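Local coordinates for conserved Archaeal protein (Sulfolobus acidocaldarius, PDB 4OPC) that reduces the double bonds of the geranylgeranyl chains in archaeal membrane lipid precursors, using one bound FAD per subunit, to give saturated archaeols, at residues A[119-124]-A[138-143]; A[349-354]-A[415-420]; A[360-365]-A[405-410]. One frame throughout, in Å; residues are numbered along the deposited sequence. Where two conformers were deposited one is given.

Interaction 1 of 3, residues A[119-124]-A[138-143]; sequences DLTTAM and LFNRRT. With FDA (dihydroflavine-adenine dinucleotide), chain B.
R142 bends back alongside L120 to reach the carboxylate of D119. Beyond its CB, CG lies anti to the carbonyl carbon (chi1 -69°) and comes 3.5 Å from D119 OD1. The chain bends at chi2 (-53°), and R142 CD rests 3.9 Å from L120 CB and equally close to L120 CD2. R142 NE makes weak bonds to D119 OD1 and OD2, each 3.3 Å long, while NH2 forms the salt bridge to D119 OD2 at 3.0 Å. That oxygen lies in the guanidinium plane and is met on its syn side, although the carboxylate and guanidinium planes stand 43° apart; it also accepts from the backbone N of W40. The bridge spans the open end of the beta hairpin made by strands 121-129 and 132-140. T122 and F139 form an antiparallel hydrogen-bonded pair of it, with F139 N 2.9 Å from T122 O, and the flanking non-hydrogen-bonded pairs are T121 with N140 and A123 with L138. In the latter, A123 CB packs on L138 CD2. Past the strand, N140 OD1 accepts from R142 N, an Asx turn, and also from T143 N, which completes an Asx motif. T122 OG1 bonds to S37 OG and a water. Both hydrogen bonds of A123 to the FAD adenine use its backbone: N donates to N1A at 3.0 Å, and O accepts from N6A at 3.1 Å.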
# COMPACT_ATOMS: atom_id res chain seq x y z
N ASP A 119 1.73 -10.10 -21.80
CA ASP A 119 1.06 -8.81 -21.66
C ASP A 119 -0.24 -8.81 -22.44
O ASP A 119 -0.55 -9.75 -23.20
CB ASP A 119 1.99 -7.65 -22.07
CG ASP A 119 2.20 -7.55 -23.59
OD1 ASP A 119 2.10 -8.58 -24.29
OD2 ASP A 119 2.48 -6.45 -24.08
N LEU A 120 -1.01 -7.73 -22.28
CA LEU A 120 -2.34 -7.61 -22.87
C LEU A 120 -3.20 -8.85 -22.62
O LEU A 120 -4.01 -9.25 -23.46
CB LEU A 120 -2.27 -7.28 -24.37
CG LEU A 120 -3.29 -6.23 -24.84
CD1 LEU A 120 -3.00 -4.84 -24.24
CD2 LEU A 120 -3.36 -6.17 -26.36
N THR A 121 -3.00 -9.47 -21.46
CA THR A 121 -3.66 -10.72 -21.13
C THR A 121 -4.37 -10.60 -19.80
O THR A 121 -3.77 -10.25 -18.79
CB THR A 121 -2.65 -11.88 -21.09
OG1 THR A 121 -2.09 -12.04 -22.40
CG2 THR A 121 -3.34 -13.19 -20.71
N THR A 122 -5.67 -10.88 -19.80
CA THR A 122 -6.49 -10.72 -18.61
C THR A 122 -6.95 -12.07 -18.08
O THR A 122 -7.43 -12.92 -18.84
CB THR A 122 -7.72 -9.85 -18.92
OG1 THR A 122 -7.30 -8.58 -19.43
CG2 THR A 122 -8.57 -9.64 -17.68
N ALA A 123 -6.76 -12.28 -16.78
CA ALA A 123 -7.37 -13.43 -16.13
C ALA A 123 -8.85 -13.12 -15.94
O ALA A 123 -9.21 -12.23 -15.17
CB ALA A 123 -6.68 -13.74 -14.81
N MET A 124 -9.69 -13.83 -16.67
CA MET A 124 -11.11 -13.55 -16.74
C MET A 124 -11.91 -14.23 -15.66
O MET A 124 -12.87 -13.67 -15.15
CB MET A 124 -11.66 -13.96 -18.10
CG MET A 124 -11.23 -13.02 -19.22
SD MET A 124 -11.80 -11.31 -18.94
CE MET A 124 -11.32 -10.51 -20.47
N LEU A 138 -7.81 -17.41 -19.19
CA LEU A 138 -7.15 -16.19 -19.62
C LEU A 138 -7.60 -15.79 -21.00
O LEU A 138 -7.83 -16.65 -21.85
CB LEU A 138 -5.64 -16.40 -19.69
CG LEU A 138 -4.93 -16.99 -18.46
CD1 LEU A 138 -3.46 -17.14 -18.80
CD2 LEU A 138 -5.11 -16.09 -17.25
N PHE A 139 -7.70 -14.49 -21.23
CA PHE A 139 -7.89 -14.00 -22.59
C PHE A 139 -6.68 -13.17 -22.99
O PHE A 139 -6.43 -12.09 -22.43
CB PHE A 139 -9.17 -13.18 -22.72
CG PHE A 139 -9.47 -12.79 -24.13
CD1 PHE A 139 -9.23 -13.67 -25.17
CD2 PHE A 139 -9.97 -11.54 -24.43
CE1 PHE A 139 -9.49 -13.32 -26.47
CE2 PHE A 139 -10.23 -11.18 -25.73
CZ PHE A 139 -9.98 -12.07 -26.75
N ASN A 140 -5.90 -13.71 -23.92
CA ASN A 140 -4.70 -13.07 -24.43
C ASN A 140 -5.08 -12.25 -25.65
O ASN A 140 -5.40 -12.81 -26.70
CB ASN A 140 -3.68 -14.16 -24.79
CG ASN A 140 -2.35 -13.60 -25.26
OD1 ASN A 140 -2.26 -12.52 -25.84
ND2 ASN A 140 -1.29 -14.37 -25.03
N ARG A 141 -5.04 -10.93 -25.52
CA ARG A 141 -5.44 -10.03 -26.60
C ARG A 141 -4.33 -9.73 -27.61
O ARG A 141 -4.56 -9.05 -28.61
CB ARG A 141 -6.03 -8.73 -26.05
CG ARG A 141 -7.46 -8.87 -25.58
CD ARG A 141 -8.02 -7.54 -25.14
NE ARG A 141 -9.46 -7.62 -24.91
CZ ARG A 141 -10.02 -8.06 -23.79
NH1 ARG A 141 -9.26 -8.48 -22.78
NH2 ARG A 141 -11.34 -8.10 -23.67
N ARG A 142 -3.13 -10.23 -27.34
CA ARG A 142 -2.05 -10.21 -28.34
C ARG A 142 -2.29 -11.28 -29.39
O ARG A 142 -2.24 -11.01 -30.57
CB ARG A 142 -0.68 -10.44 -27.72
CG ARG A 142 -0.14 -9.33 -26.84
CD ARG A 142 -0.16 -7.99 -27.54
NE ARG A 142 0.69 -7.03 -26.83
CZ ARG A 142 0.89 -5.77 -27.24
NH1 ARG A 142 0.27 -5.31 -28.31
NH2 ARG A 142 1.70 -4.98 -26.56
N THR A 143 -2.55 -12.50 -28.93
CA THR A 143 -2.74 -13.63 -29.82
C THR A 143 -4.21 -13.88 -30.12
O THR A 143 -4.54 -14.74 -30.94
CB THR A 143 -2.14 -14.91 -29.23
OG1 THR A 143 -2.84 -15.23 -28.02
CG2 THR A 143 -0.67 -14.73 -28.91
PA FDA B . -1.00 -2.20 -9.23
O1A FDA B . -2.35 -1.61 -9.34
O2A FDA B . 0.19 -1.27 -9.42
O5B FDA B . -0.87 -3.37 -10.29
C5B FDA B . -1.96 -4.27 -10.52
C4B FDA B . -1.78 -4.85 -11.91
O4B FDA B . -2.74 -5.90 -12.12
C3B FDA B . -1.97 -3.85 -13.05
O3B FDA B . -0.79 -3.75 -13.85
C2B FDA B . -3.21 -4.37 -13.80
O2B FDA B . -3.13 -4.15 -15.20
C1B FDA B . -3.17 -5.86 -13.46
N9A FDA B . -4.43 -6.58 -13.51
C8A FDA B . -5.56 -6.32 -12.78
N7A FDA B . -6.53 -7.20 -12.97
C5A FDA B . -5.98 -8.10 -13.87
C6A FDA B . -6.48 -9.29 -14.44
N6A FDA B . -7.66 -9.82 -14.12
N1A FDA B . -5.66 -9.98 -15.26
C2A FDA B . -4.46 -9.47 -15.55
N3A FDA B . -3.87 -8.38 -15.05
C4A FDA B . -4.68 -7.75 -14.19
N1 FDA B . 2.86 4.10 -2.74
C2 FDA B . 4.18 4.38 -2.46
O2 FDA B . 4.93 3.51 -2.01
N3 FDA B . 4.63 5.64 -2.73
C4 FDA B . 3.88 6.72 -3.16
O4 FDA B . 4.44 7.76 -3.49
C4X FDA B . 2.52 6.40 -3.37
N5 FDA B . 1.68 7.38 -3.82
C5X FDA B . 0.45 7.04 -4.36
C6 FDA B . -0.29 7.98 -5.07
C7 FDA B . -1.48 7.64 -5.69
C7M FDA B . -2.17 8.66 -6.56
C8 FDA B . -1.98 6.34 -5.56
C8M FDA B . -3.24 5.92 -6.28
C9 FDA B . -1.25 5.40 -4.82
C9A FDA B . -0.04 5.73 -4.24
N10 FDA B . 0.75 4.79 -3.53
C10 FDA B . 2.05 5.10 -3.21
C1' FDA B . 0.33 3.38 -3.39
C2' FDA B . 1.02 2.50 -4.46
O2' FDA B . 0.96 3.13 -5.74
C3' FDA B . 0.34 1.14 -4.55
O3' FDA B . 0.17 0.63 -3.23
C4' FDA B . 1.11 0.07 -5.34
O4' FDA B . 1.56 0.56 -6.60
C5' FDA B . 0.27 -1.18 -5.54
O5' FDA B . 0.99 -2.12 -6.37
P FDA B . 0.25 -3.44 -6.87
O1P FDA B . 1.24 -4.19 -7.66
O2P FDA B . -0.44 -4.16 -5.72
O3P FDA B . -0.95 -2.92 -7.79
O HOH W 1 -6.47 -8.60 -22.09

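Interaction 2 of 3, residues A[349-354]-A[415-420]; sequences DIFRRF and ESMKKI
Two antiparallel helices of the C-terminal helical region, 332-357 and 410-425, pack here through I350 and F351 against S416, M417 and I420, beside the bound lipid. The short helical segments run at 156° to each other, with axes 9.3 Å apart at closest approach. I350 is directed at the partner helix and, in the conformer described, divides its branches: CG2 lies 3.7 Å from M417 CG and also touches S416 CB, whereas I350 CG1 meets I420 CG2 at 3.9 Å. I350 and M417 lie alongside each other, pointing opposite ways. M417 then turns at its third torsion (chi3 63°), which places CE 3.9 Å from F351 CB. The sulfur itself sits 3.7 Å from F351 CB and 4.6 Å from the centroid of the F351 ring, an oblique Met-aromatic contact. The F351 side chain comes within about 5 Å of the lipid, and L445 and F448 of helix 434-452 pack against I350 as a third helix. Charges on helix 332-357 are dealt with separately: D349 OD1 accepts from R352 NH2 and, side-on, from R353 NE and NH2, while D349 OD2 bridges to R274. Between 349-354 and 415-420 the contact is apolar, made by aliphatic, thioether and aromatic groups, so its fit probably depends mainly on the shapes of the side chains.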
# COMPACT_ATOMS: atom_id res chain seq x y z
N ASP A 349 -3.81 1.35 11.37
CA ASP A 349 -5.22 1.43 10.96
C ASP A 349 -6.00 2.18 12.06
O ASP A 349 -6.82 3.05 11.78
CB ASP A 349 -5.73 -0.00 10.69
CG ASP A 349 -7.09 -0.07 9.99
OD1 ASP A 349 -7.81 0.95 9.88
OD2 ASP A 349 -7.45 -1.20 9.59
N ILE A 350 -5.71 1.86 13.32
CA ILE A 350 -6.29 2.58 14.46
C ILE A 350 -5.84 4.04 14.46
O ILE A 350 -6.66 4.96 14.59
CB ILE A 350 -5.84 1.93 15.80
CG1 ILE A 350 -6.47 0.54 15.97
CG2 ILE A 350 -6.21 2.81 16.98
CD1 ILE A 350 -7.97 0.56 16.19
N PHE A 351 -4.54 4.26 14.33
CA PHE A 351 -4.00 5.61 14.40
C PHE A 351 -4.57 6.51 13.29
O PHE A 351 -4.96 7.65 13.56
CB PHE A 351 -2.46 5.55 14.38
CG PHE A 351 -1.78 6.83 14.76
CD1 PHE A 351 -2.19 7.58 15.85
CD2 PHE A 351 -0.68 7.27 14.05
CE1 PHE A 351 -1.55 8.76 16.19
CE2 PHE A 351 -0.03 8.44 14.39
CZ PHE A 351 -0.46 9.18 15.48
N ARG A 352 -4.66 5.97 12.07
CA ARG A 352 -5.27 6.69 10.96
C ARG A 352 -6.68 7.21 11.28
O ARG A 352 -7.03 8.34 10.92
CB ARG A 352 -5.34 5.78 9.71
CG ARG A 352 -6.49 6.15 8.77
CD ARG A 352 -6.70 5.16 7.65
NE ARG A 352 -7.45 3.96 8.02
CZ ARG A 352 -8.76 3.82 7.86
NH1 ARG A 352 -9.46 4.81 7.33
NH2 ARG A 352 -9.36 2.68 8.15
N ARG A 353 -7.49 6.37 11.90
CA ARG A 353 -8.88 6.73 12.19
C ARG A 353 -8.93 7.94 13.10
O ARG A 353 -9.74 8.85 12.93
CB ARG A 353 -9.59 5.54 12.83
CG ARG A 353 -9.82 4.40 11.86
CD ARG A 353 -10.10 3.10 12.60
NE ARG A 353 -9.94 1.98 11.67
CZ ARG A 353 -10.92 1.17 11.28
NH1 ARG A 353 -12.14 1.29 11.79
NH2 ARG A 353 -10.66 0.21 10.41
N PHE A 354 -8.04 7.96 14.09
CA PHE A 354 -7.89 9.11 14.95
C PHE A 354 -7.46 10.36 14.17
O PHE A 354 -8.10 11.41 14.28
CB PHE A 354 -6.87 8.75 16.04
CG PHE A 354 -6.44 9.91 16.91
CD1 PHE A 354 -7.31 10.47 17.84
CD2 PHE A 354 -5.16 10.41 16.81
CE1 PHE A 354 -6.89 11.52 18.65
CE2 PHE A 354 -4.73 11.45 17.61
CZ PHE A 354 -5.60 12.01 18.53
N GLU A 415 -3.47 3.03 23.60
CA GLU A 415 -3.87 1.77 24.22
C GLU A 415 -4.49 0.83 23.19
O GLU A 415 -4.18 -0.36 23.17
CB GLU A 415 -4.86 2.03 25.37
CG GLU A 415 -4.22 2.68 26.59
CD GLU A 415 -5.24 3.25 27.56
OE1 GLU A 415 -6.45 3.23 27.25
OE2 GLU A 415 -4.82 3.74 28.63
N SER A 416 -5.36 1.37 22.34
CA SER A 416 -5.99 0.55 21.30
C SER A 416 -4.96 0.06 20.28
O SER A 416 -5.04 -1.08 19.81
CB SER A 416 -7.11 1.33 20.59
OG SER A 416 -8.20 1.52 21.47
N MET A 417 -4.00 0.92 19.93
CA MET A 417 -2.91 0.51 19.05
C MET A 417 -2.11 -0.66 19.60
O MET A 417 -1.85 -1.63 18.90
CB MET A 417 -1.97 1.69 18.75
CG MET A 417 -2.62 2.80 17.93
SD MET A 417 -1.62 4.29 17.80
CE MET A 417 -0.19 3.69 16.91
N LYS A 418 -1.73 -0.57 20.87
CA LYS A 418 -1.00 -1.64 21.52
C LYS A 418 -1.82 -2.92 21.53
O LYS A 418 -1.30 -4.00 21.25
CB LYS A 418 -0.63 -1.22 22.95
CG LYS A 418 0.10 -2.27 23.76
CD LYS A 418 0.58 -1.69 25.09
CE LYS A 418 1.14 -2.77 26.01
NZ LYS A 418 2.17 -3.60 25.32
N LYS A 419 -3.11 -2.79 21.82
CA LYS A 419 -4.01 -3.94 21.88
C LYS A 419 -4.12 -4.66 20.53
O LYS A 419 -4.03 -5.88 20.46
CB LYS A 419 -5.40 -3.52 22.35
CG LYS A 419 -6.39 -4.66 22.38
CD LYS A 419 -7.55 -4.40 23.31
CE LYS A 419 -8.39 -5.66 23.49
NZ LYS A 419 -9.54 -5.46 24.41
N ILE A 420 -4.34 -3.90 19.46
CA ILE A 420 -4.44 -4.53 18.16
C ILE A 420 -3.09 -5.11 17.72
O ILE A 420 -3.04 -6.18 17.13
CB ILE A 420 -5.10 -3.60 17.11
CG1 ILE A 420 -5.72 -4.41 15.97
CG2 ILE A 420 -4.11 -2.56 16.59
CD1 ILE A 420 -6.51 -3.57 14.99

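Interaction 3 of 3, residues A[360-365]-A[405-410]; sequences NDDINY and SLLFKL
S405 OG stands above the carboxylate plane of D362, 59° out of it, and donates to OD1 at 2.8 Å; the ring of Y365, the flat aromatic group in the contact, is approached obliquely by L407 CD1, 4.3 Å from Y365 CD2. D362 OD1 also receives a salt bridge from R403. Its second oxygen, OD2, takes a bond of 2.6 Å from a water, and that water accepts from L406 N at 2.9 Å, so both carboxylate oxygens of this buried aspartate are engaged with the segment leading into helix 410-425. Nearer the backbone, D362 CB packs on L407 CG, 4.0 Å away, the two side chains running antiparallel to each other. L407 CD1 continues to D362 O, at 3.6 Å. An alanine in place of D362 would probably deprive the S405 hydroxyl and the R403 guanidinium of their shared acceptor and leave the hydroxyl freer to turn. S405 OG, placed anti to its backbone N (chi1 175°), accepts in turn from L407 N at 3.0 Å. The hydroxyl thus links the aspartate on helix 360-368 to an ST turn at the start of the 3-10 segment 406-409.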
# COMPACT_ATOMS: atom_id res chain seq x y z
N ASN A 360 -8.35 20.92 11.67
CA ASN A 360 -7.17 21.72 11.37
C ASN A 360 -6.64 22.41 12.62
O ASN A 360 -5.43 22.47 12.82
CB ASN A 360 -7.43 22.75 10.27
CG ASN A 360 -7.33 22.16 8.89
OD1 ASN A 360 -6.90 21.02 8.72
ND2 ASN A 360 -7.72 22.93 7.88
N ASP A 361 -7.53 22.92 13.46
CA ASP A 361 -7.08 23.59 14.69
C ASP A 361 -6.33 22.62 15.58
O ASP A 361 -5.32 22.99 16.18
CB ASP A 361 -8.26 24.21 15.46
CG ASP A 361 -8.82 25.46 14.80
OD1 ASP A 361 -8.12 26.08 13.97
OD2 ASP A 361 -9.97 25.82 15.12
N ASP A 362 -6.81 21.38 15.66
CA ASP A 362 -6.14 20.34 16.45
C ASP A 362 -4.72 20.07 15.95
O ASP A 362 -3.78 19.96 16.74
CB ASP A 362 -6.88 19.01 16.40
CG ASP A 362 -8.21 19.03 17.11
OD1 ASP A 362 -8.38 19.80 18.07
OD2 ASP A 362 -9.06 18.21 16.72
N ILE A 363 -4.59 19.93 14.63
CA ILE A 363 -3.30 19.61 14.03
C ILE A 363 -2.34 20.78 14.15
O ILE A 363 -1.17 20.61 14.52
CB ILE A 363 -3.49 19.17 12.59
CG1 ILE A 363 -4.44 17.97 12.55
CG2 ILE A 363 -2.13 18.82 11.96
CD1 ILE A 363 -5.06 17.69 11.18
N ASN A 364 -2.82 21.99 13.86
CA ASN A 364 -1.99 23.18 14.05
C ASN A 364 -1.46 23.30 15.47
O ASN A 364 -0.29 23.59 15.69
CB ASN A 364 -2.78 24.45 13.71
CG ASN A 364 -2.99 24.62 12.22
OD1 ASN A 364 -2.17 24.18 11.41
ND2 ASN A 364 -4.09 25.26 11.84
N TYR A 365 -2.35 23.09 16.44
CA TYR A 365 -1.99 23.21 17.85
C TYR A 365 -0.99 22.13 18.26
O TYR A 365 0.03 22.43 18.88
CB TYR A 365 -3.25 23.10 18.70
CG TYR A 365 -3.03 23.31 20.17
CD1 TYR A 365 -2.95 24.59 20.69
CD2 TYR A 365 -2.91 22.23 21.03
CE1 TYR A 365 -2.77 24.80 22.05
CE2 TYR A 365 -2.73 22.43 22.39
CZ TYR A 365 -2.65 23.71 22.89
OH TYR A 365 -2.47 23.91 24.24
N SER A 405 -11.59 18.91 22.45
CA SER A 405 -10.72 18.41 21.40
C SER A 405 -10.54 16.90 21.45
O SER A 405 -10.38 16.31 22.53
CB SER A 405 -9.35 19.07 21.47
OG SER A 405 -8.48 18.50 20.51
N LEU A 406 -10.56 16.27 20.29
CA LEU A 406 -10.25 14.85 20.19
C LEU A 406 -8.80 14.55 20.57
O LEU A 406 -8.46 13.41 20.84
CB LEU A 406 -10.57 14.30 18.79
CG LEU A 406 -12.04 14.02 18.51
CD1 LEU A 406 -12.21 13.37 17.14
CD2 LEU A 406 -12.65 13.14 19.59
N LEU A 407 -7.95 15.57 20.63
CA LEU A 407 -6.56 15.34 21.00
C LEU A 407 -6.44 14.66 22.36
O LEU A 407 -5.51 13.90 22.59
CB LEU A 407 -5.78 16.65 21.03
CG LEU A 407 -5.47 17.25 19.66
CD1 LEU A 407 -4.92 18.64 19.89
CD2 LEU A 407 -4.51 16.37 18.87
N PHE A 408 -7.38 14.94 23.26
CA PHE A 408 -7.33 14.38 24.61
C PHE A 408 -7.56 12.87 24.65
O PHE A 408 -7.43 12.27 25.71
CB PHE A 408 -8.32 15.10 25.54
CG PHE A 408 -7.95 16.53 25.83
CD1 PHE A 408 -6.95 16.84 26.75
CD2 PHE A 408 -8.61 17.58 25.20
CE1 PHE A 408 -6.61 18.16 27.02
CE2 PHE A 408 -8.27 18.91 25.46
CZ PHE A 408 -7.27 19.20 26.37
N LYS A 409 -7.92 12.28 23.52
CA LYS A 409 -8.11 10.83 23.46
C LYS A 409 -6.84 10.09 23.06
O LYS A 409 -6.89 8.88 22.83
CB LYS A 409 -9.24 10.48 22.49
CG LYS A 409 -10.61 10.78 23.09
CD LYS A 409 -11.70 10.60 22.06
CE LYS A 409 -13.08 10.75 22.68
NZ LYS A 409 -13.37 9.67 23.66
N LEU A 410 -5.72 10.80 22.99
CA LEU A 410 -4.51 10.20 22.41
C LEU A 410 -4.02 9.02 23.25
O LEU A 410 -3.50 8.04 22.70
CB LEU A 410 -3.41 11.24 22.26
CG LEU A 410 -2.12 10.69 21.62
CD1 LEU A 410 -2.42 10.23 20.20
CD2 LEU A 410 -1.01 11.72 21.64
O HOH W 2 -11.33 17.73 17.93

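In the fold
From the N terminus, the chain first closes interaction 1, a local hairpin beside the adenine end of the FAD site. It is complete long before interaction 2 opens, and the two centres lie about 42 Å apart on opposite sides of the chain's centre. Helix 332-357 then opens interaction 2, and helix 360-368, which follows it, opens interaction 3. The latter closes first, at 405-410, so it is nested inside the larger loop that interaction 2 closes at 415-420. These two contacts touch through F354, whose ring packs on L406, L407 and L410. Together they tie helices 332-357 and 360-368 to helix 410-425 and the turn leading into it, near the bound lipid, with centres about 16 Å apart.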